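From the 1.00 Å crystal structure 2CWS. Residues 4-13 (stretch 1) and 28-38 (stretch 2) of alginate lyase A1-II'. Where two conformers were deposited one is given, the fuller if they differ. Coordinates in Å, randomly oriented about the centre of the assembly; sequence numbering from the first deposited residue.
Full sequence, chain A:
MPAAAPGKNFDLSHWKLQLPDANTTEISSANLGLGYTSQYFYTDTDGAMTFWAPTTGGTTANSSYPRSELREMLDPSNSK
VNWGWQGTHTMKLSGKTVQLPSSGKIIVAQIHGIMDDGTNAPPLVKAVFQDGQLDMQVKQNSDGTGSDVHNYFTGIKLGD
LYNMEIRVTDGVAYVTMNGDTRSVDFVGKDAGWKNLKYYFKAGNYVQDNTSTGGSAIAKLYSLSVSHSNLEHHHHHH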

ATOM      1  N   ALA A   4      -5.090   3.307  22.469  1.00 12.72           N
ATOM      2  CA  ALA A   4      -5.515   4.529  21.783  1.00 10.96           C
ATOM      3  C   ALA A   4      -5.740   4.146  20.310  1.00  9.64           C
ATOM      4  O   ALA A   4      -5.146   3.171  19.897  1.00 11.19           O
ATOM      5  CB  ALA A   4      -4.470   5.580  21.959  1.00 13.53           C
ATOM      6  N   ALA A   5      -6.589   4.872  19.647  1.00  9.85           N
ATOM      7  CA  ALA A   5      -6.829   4.575  18.212  1.00  8.70           C
ATOM      8  C   ALA A   5      -5.562   4.806  17.445  1.00  7.93           C
ATOM      9  O   ALA A   5      -4.615   5.477  17.889  1.00  9.75           O
ATOM     10  CB  ALA A   5      -7.936   5.503  17.736  1.00 10.34           C
ATOM     11  N   PRO A   6      -5.507   4.262  16.231  1.00  5.68           N
ATOM     12  CA  PRO A   6      -4.203   4.295  15.545  1.00  6.22           C
ATOM     13  C   PRO A   6      -3.591   5.672  15.317  1.00  7.35           C
ATOM     14  O   PRO A   6      -2.374   5.797  15.324  1.00  8.26           O
ATOM     15  CB  PRO A   6      -4.509   3.582  14.210  1.00  6.79           C
ATOM     16  CG  PRO A   6      -5.582   2.609  14.609  1.00  5.99           C
ATOM     17  CD  PRO A   6      -6.478   3.405  15.540  1.00  5.98           C
ATOM     18  N   GLY A   7      -4.453   6.638  14.912  0.60  7.39           N
ATOM     19  CA  GLY A   7      -3.947   7.967  14.577  0.60  6.54           C
ATOM     20  C   GLY A   7      -3.288   8.709  15.741  0.60  6.69           C
ATOM     21  O   GLY A   7      -2.721   9.794  15.560  0.60  7.85           O
ATOM     22  N   LYS A   8      -3.278   8.162  16.938  0.60  6.79           N
ATOM     23  CA  LYS A   8      -2.509   8.584  18.084  0.60  9.15           C
ATOM     24  C   LYS A   8      -1.186   7.834  18.224  0.60 11.96           C
ATOM     25  O   LYS A   8      -0.273   8.394  18.936  0.60 10.18           O
ATOM     26  CB  LYS A   8      -3.333   8.306  19.340  0.60 10.20           C
ATOM     27  CG  LYS A   8      -4.766   8.828  19.373  0.60 11.08           C
ATOM     28  CD  LYS A   8      -4.800  10.331  19.165  0.60 11.69           C
ATOM     29  CE  LYS A   8      -6.240  10.816  19.303  0.60 10.04           C
ATOM     30  NZ  LYS A   8      -6.340  12.291  19.290  0.60 13.21           N
ATOM     31  N   ASN A   9      -0.916   6.613  17.784  1.00 14.37           N
ATOM     32  CA  ASN A   9       0.337   5.863  17.767  1.00 11.54           C
ATOM     33  C   ASN A   9       1.161   5.972  16.491  1.00  9.07           C
ATOM     34  O   ASN A   9       2.290   5.453  16.450  1.00  9.62           O
ATOM     35  CB  ASN A   9      -0.007   4.365  17.927  1.00 14.73           C
ATOM     36  CG  ASN A   9      -0.711   4.100  19.257  1.00 13.14           C
ATOM     37  OD1 ASN A   9      -1.541   3.205  19.379  1.00 10.69           O
ATOM     38  ND2 ASN A   9      -0.344   4.878  20.237  1.00 14.33           N
ATOM     39  N   PHE A  10       0.555   6.626  15.499  1.00  9.00           N
ATOM     40  CA  PHE A  10       1.163   6.773  14.211  1.00  8.84           C
ATOM     41  C   PHE A  10       0.959   8.208  13.737  1.00  8.84           C
ATOM     42  O   PHE A  10      -0.081   8.789  14.084  1.00 10.07           O
ATOM     43  CB  PHE A  10       0.546   5.861  13.135  1.00  8.75           C
ATOM     44  CG  PHE A  10       0.863   4.402  13.387  1.00  7.21           C
ATOM     45  CD1 PHE A  10       0.153   3.686  14.300  1.00  6.91           C
ATOM     46  CD2 PHE A  10       1.921   3.820  12.689  1.00  8.17           C
ATOM     47  CE1 PHE A  10       0.452   2.352  14.551  1.00  7.23           C
ATOM     48  CE2 PHE A  10       2.186   2.458  12.910  1.00  8.64           C
ATOM     49  CZ  PHE A  10       1.460   1.747  13.861  1.00  7.78           C
ATOM     50  N   ASP A  11       1.872   8.748  13.004  1.00  9.24           N
ATOM     51  CA  ASP A  11       1.692  10.022  12.332  1.00  8.11           C
ATOM     52  C   ASP A  11       0.872   9.787  11.077  1.00  7.03           C
ATOM     53  O   ASP A  11       1.413   9.320  10.034  1.00  8.43           O
ATOM     54  CB  ASP A  11       3.058  10.583  11.904  1.00 10.86           C
ATOM     55  CG  ASP A  11       2.865  11.969  11.321  1.00 11.02           C
ATOM     56  OD1 ASP A  11       3.881  12.636  11.078  1.00 16.92           O
ATOM     57  OD2 ASP A  11       1.725  12.429  11.151  1.00  9.82           O
ATOM     58  N   LEU A  12      -0.429  10.028  11.205  1.00  5.98           N
ATOM     59  CA  LEU A  12      -1.342   9.876  10.060  1.00  6.44           C
ATOM     60  C   LEU A  12      -1.707  11.208   9.428  1.00  6.01           C
ATOM     61  O   LEU A  12      -2.698  11.304   8.686  1.00  5.88           O
ATOM     62  CB  LEU A  12      -2.573   9.046  10.449  1.00  7.12           C
ATOM     63  CG  LEU A  12      -2.235   7.672  11.043  1.00  7.08           C
ATOM     64  CD1 LEU A  12      -3.473   6.894  11.352  1.00 12.03           C
ATOM     65  CD2 LEU A  12      -1.372   6.856  10.089  1.00 10.33           C
ATOM     66  N   SER A  13      -0.900  12.245   9.714  1.00  5.67           N
ATOM     67  CA  SER A  13      -1.194  13.577   9.204  1.00  6.29           C
ATOM     68  C   SER A  13      -1.073  13.693   7.706  1.00  5.82           C
ATOM     69  O   SER A  13      -1.655  14.622   7.146  1.00  7.85           O
ATOM     70  CB  SER A  13      -0.321  14.632   9.890  1.00  7.84           C
ATOM     71  OG  SER A  13       1.045  14.478   9.558  1.00  8.47           O
ATOM     72  N   SER A  28     -10.563  11.181   6.464  1.00  5.43           N
ATOM     73  CA  SER A  28      -9.567  12.210   6.277  1.00  5.35           C
ATOM     74  C   SER A  28      -8.406  12.066   7.269  1.00  5.09           C
ATOM     75  O   SER A  28      -8.523  11.473   8.348  1.00  5.44           O
ATOM     76  CB  SER A  28     -10.191  13.588   6.491  1.00  6.86           C
ATOM     77  OG  SER A  28     -10.479  13.722   7.892  1.00  6.74           O
ATOM     78  N   SER A  29      -7.266  12.643   6.894  1.00  5.58           N
ATOM     79  CA  SER A  29      -6.126  12.671   7.801  1.00  5.61           C
ATOM     80  C   SER A  29      -6.499  13.252   9.148  1.00  5.05           C
ATOM     81  O   SER A  29      -6.111  12.753  10.198  1.00  5.76           O
ATOM     82  CB  SER A  29      -4.966  13.527   7.260  0.61  5.39           C
ATOM     83  OG  SER A  29      -4.632  13.136   5.937  0.61  4.96           O
ATOM     84  N   ALA A  30      -7.265  14.345   9.119  1.00  6.13           N
ATOM     85  CA  ALA A  30      -7.618  14.974  10.407  1.00  6.49           C
ATOM     86  C   ALA A  30      -8.446  14.046  11.257  1.00  5.82           C
ATOM     87  O   ALA A  30      -8.238  13.970  12.488  1.00  6.58           O
ATOM     88  CB  ALA A  30      -8.378  16.272  10.176  1.00  8.11           C
ATOM     89  N   ASN A  31      -9.406  13.343  10.676  1.00  5.53           N
ATOM     90  CA  ASN A  31     -10.229  12.432  11.457  1.00  5.66           C
ATOM     91  C   ASN A  31      -9.443  11.241  11.946  1.00  5.39           C
ATOM     92  O   ASN A  31      -9.690  10.728  13.041  1.00  6.25           O
ATOM     93  CB  ASN A  31     -11.488  12.044  10.713  1.00  6.23           C
ATOM     94  CG  ASN A  31     -12.513  13.172  10.792  1.00  7.14           C
ATOM     95  OD1 ASN A  31     -12.553  13.926  11.804  1.00  9.05           O
ATOM     96  ND2 ASN A  31     -13.324  13.294   9.760  1.00  8.18           N
ATOM     97  N   LEU A  32      -8.429  10.785  11.181  1.00  5.37           N
ATOM     98  CA  LEU A  32      -7.556   9.734  11.708  1.00  5.95           C
ATOM     99  C   LEU A  32      -6.844  10.240  12.957  1.00  5.66           C
ATOM    100  O   LEU A  32      -6.732   9.536  13.954  1.00  6.73           O
ATOM    101  CB  LEU A  32      -6.561   9.320  10.611  1.00  5.30           C
ATOM    102  CG  LEU A  32      -7.152   8.585   9.412  1.00  5.00           C
ATOM    103  CD1 LEU A  32      -6.077   8.340   8.364  1.00  5.94           C
ATOM    104  CD2 LEU A  32      -7.834   7.292   9.812  1.00  6.22           C
ATOM    105  N   GLY A  33      -6.347  11.479  12.893  1.00  6.67           N
ATOM    106  CA  GLY A  33      -5.659  12.069  14.030  1.00  7.85           C
ATOM    107  C   GLY A  33      -6.538  12.287  15.246  1.00  8.32           C
ATOM    108  O   GLY A  33      -5.939  12.294  16.371  1.00 12.55           O
ATOM    109  N   LEU A  34      -7.828  12.467  15.043  1.00  8.15           N
ATOM    110  CA  LEU A  34      -8.792  12.665  16.112  1.00  8.91           C
ATOM    111  C   LEU A  34      -9.293  11.326  16.663  1.00 12.95           C
ATOM    112  O   LEU A  34     -10.182  11.339  17.522  1.00 19.10           O
ATOM    113  CB  LEU A  34      -9.990  13.500  15.581  1.00  8.60           C
ATOM    114  CG  LEU A  34      -9.625  14.987  15.470  1.00  8.00           C
ATOM    115  CD1 LEU A  34     -10.552  15.703  14.492  1.00  9.64           C
ATOM    116  CD2 LEU A  34      -9.688  15.665  16.823  1.00  9.73           C
ATOM    117  N   GLY A  35      -8.784  10.202  16.191  1.00 10.00           N
ATOM    118  CA  GLY A  35      -9.025   8.936  16.816  1.00 12.32           C
ATOM    119  C   GLY A  35     -10.068   8.060  16.136  1.00  9.36           C
ATOM    120  O   GLY A  35     -10.622   7.204  16.830  1.00 11.49           O
ATOM    121  N   TYR A  36     -10.302   8.235  14.852  1.00  8.34           N
ATOM    122  CA  TYR A  36     -11.184   7.322  14.152  1.00  6.67           C
ATOM    123  C   TYR A  36     -10.771   5.868  14.434  1.00  6.01           C
ATOM    124  O   TYR A  36      -9.583   5.504  14.333  1.00  6.39           O
ATOM    125  CB  TYR A  36     -11.060   7.629  12.616  1.00  7.01           C
ATOM    126  CG  TYR A  36     -11.810   6.552  11.854  1.00  6.58           C
ATOM    127  CD1 TYR A  36     -11.142   5.458  11.295  1.00  6.17           C
ATOM    128  CD2 TYR A  36     -13.190   6.650  11.698  1.00  6.95           C
ATOM    129  CE1 TYR A  36     -11.779   4.483  10.620  1.00  6.29           C
ATOM    130  CE2 TYR A  36     -13.876   5.611  11.013  1.00  7.58           C
ATOM    131  CZ  TYR A  36     -13.157   4.553  10.493  1.00  6.52           C
ATOM    132  OH  TYR A  36     -13.801   3.546   9.809  1.00  7.11           O
ATOM    133  N   THR A  37     -11.779   5.049  14.666  1.00  5.92           N
ATOM    134  CA  THR A  37     -11.609   3.599  14.786  1.00  6.43           C
ATOM    135  C   THR A  37     -12.915   2.946  14.432  1.00  5.80           C
ATOM    136  O   THR A  37     -13.980   3.518  14.616  1.00  7.53           O
ATOM    137  CB  THR A  37     -11.136   3.249  16.215  1.00  7.83           C
ATOM    138  OG1 THR A  37     -10.877   1.857  16.339  1.00  9.19           O
ATOM    139  CG2 THR A  37     -12.242   3.605  17.212  1.00 12.84           C
ATOM    140  N   SER A  38     -12.842   1.728  13.875  1.00  5.76           N
ATOM    141  CA  SER A  38     -14.027   0.986  13.488  1.00  5.86           C
ATOM    142  C   SER A  38     -13.644  -0.488  13.334  1.00  5.45           C
ATOM    143  O   SER A  38     -12.496  -0.891  13.576  1.00  6.14           O
ATOM    144  CB  SER A  38     -14.546   1.487  12.147  1.00  6.92           C
ATOM    145  OG  SER A  38     -13.641   1.124  11.117  1.00  6.62           O
TER
HETATM  146  O   HOH W   1      -7.159   6.781  14.364  1.00  7.92           O
HETATM  147  O   HOH W   2      -8.839  13.013  19.582  1.00 13.44           O

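This is a small contact, 426 Å² summed over both sides, in which a segment with a weakly bonded helical turn packs along a short helix, closest at its C-terminal end, through a mix of backbone atoms, a leucine pair, one lysine and two ordered waters.

The helix of stretch 2 runs from Ser29 to Gly33. Ser28 caps its start: Asn31 N donates to Ser28 OG at 3.0 Å. The helix ends in a Schellman motif. Gly35 N bonds to Leu32 O at 3.1 Å and Tyr36 N bonds to Asn31 O at 3.1 Å. Gly35 has a phi of 102°, and at its backbone angles a CB would be jammed against the carbonyl oxygen of Leu34.

This helix end is where stretch 1 draws closest. The CA atoms of Gly7 and Gly33 lie 4.5 Å apart. Gly7 CA approaches Leu32 O at 3.3 Å, with an angle of 162° at the hydrogen, a good CA-H...O geometry. The missing side chain matters here. An ideal CB on Gly7 would lie 1.8 Å from Leu32 O, a clash. Gly33 is different, since a CB there would point away and has room.

Water 1 fills the space beside this approach. Water 1 accepts from Gly7 N at 2.8 Å and donates to Leu32 O at 2.8 Å and to Tyr36 O at 2.7 Å. Leu32 O therefore meets Gly7 CA, water 1 and Gly35 N.

Lys8 makes the one direct hydrogen bond between the stretches. Its CA-to-CB bond points sideways, but the end of the chain comes nearer. Lys8 NZ donates to Gly33 O at 2.9 Å. It also donates to water 2, with Lys8 NZ 2.6 Å from the water oxygen, and water 2 donates to Leu34 O at 3.0 Å. The ammonium group thus reaches two carbonyls at the helix end, one directly and one through water. Lys8 was deposited in two conformers, and this description applies to the one given.

Ala5 packs against the chain leaving the helix. Ala5 CB lies 3.3 Å from Gly35 O and 3.8 Å from Tyr36 O; its CA-to-CB bond points toward stretch 2.

Leu12 and Leu32 are the residues most covered by the other stretch. Both are buried and their CA-to-CB bonds point toward the other stretch, with Leu12 CD1 4.0 Å from Leu32 CB. Near the helix start, Ser29 CB sits 3.5 Å from both Leu12 O and Ser13 O. The CA-to-CB bond of Ser13 points away from stretch 2. Ser13 OG donates to Asp11 OD2 at 2.7 Å and Ser13 N donates to Asp11 OD2 at 3.0 Å.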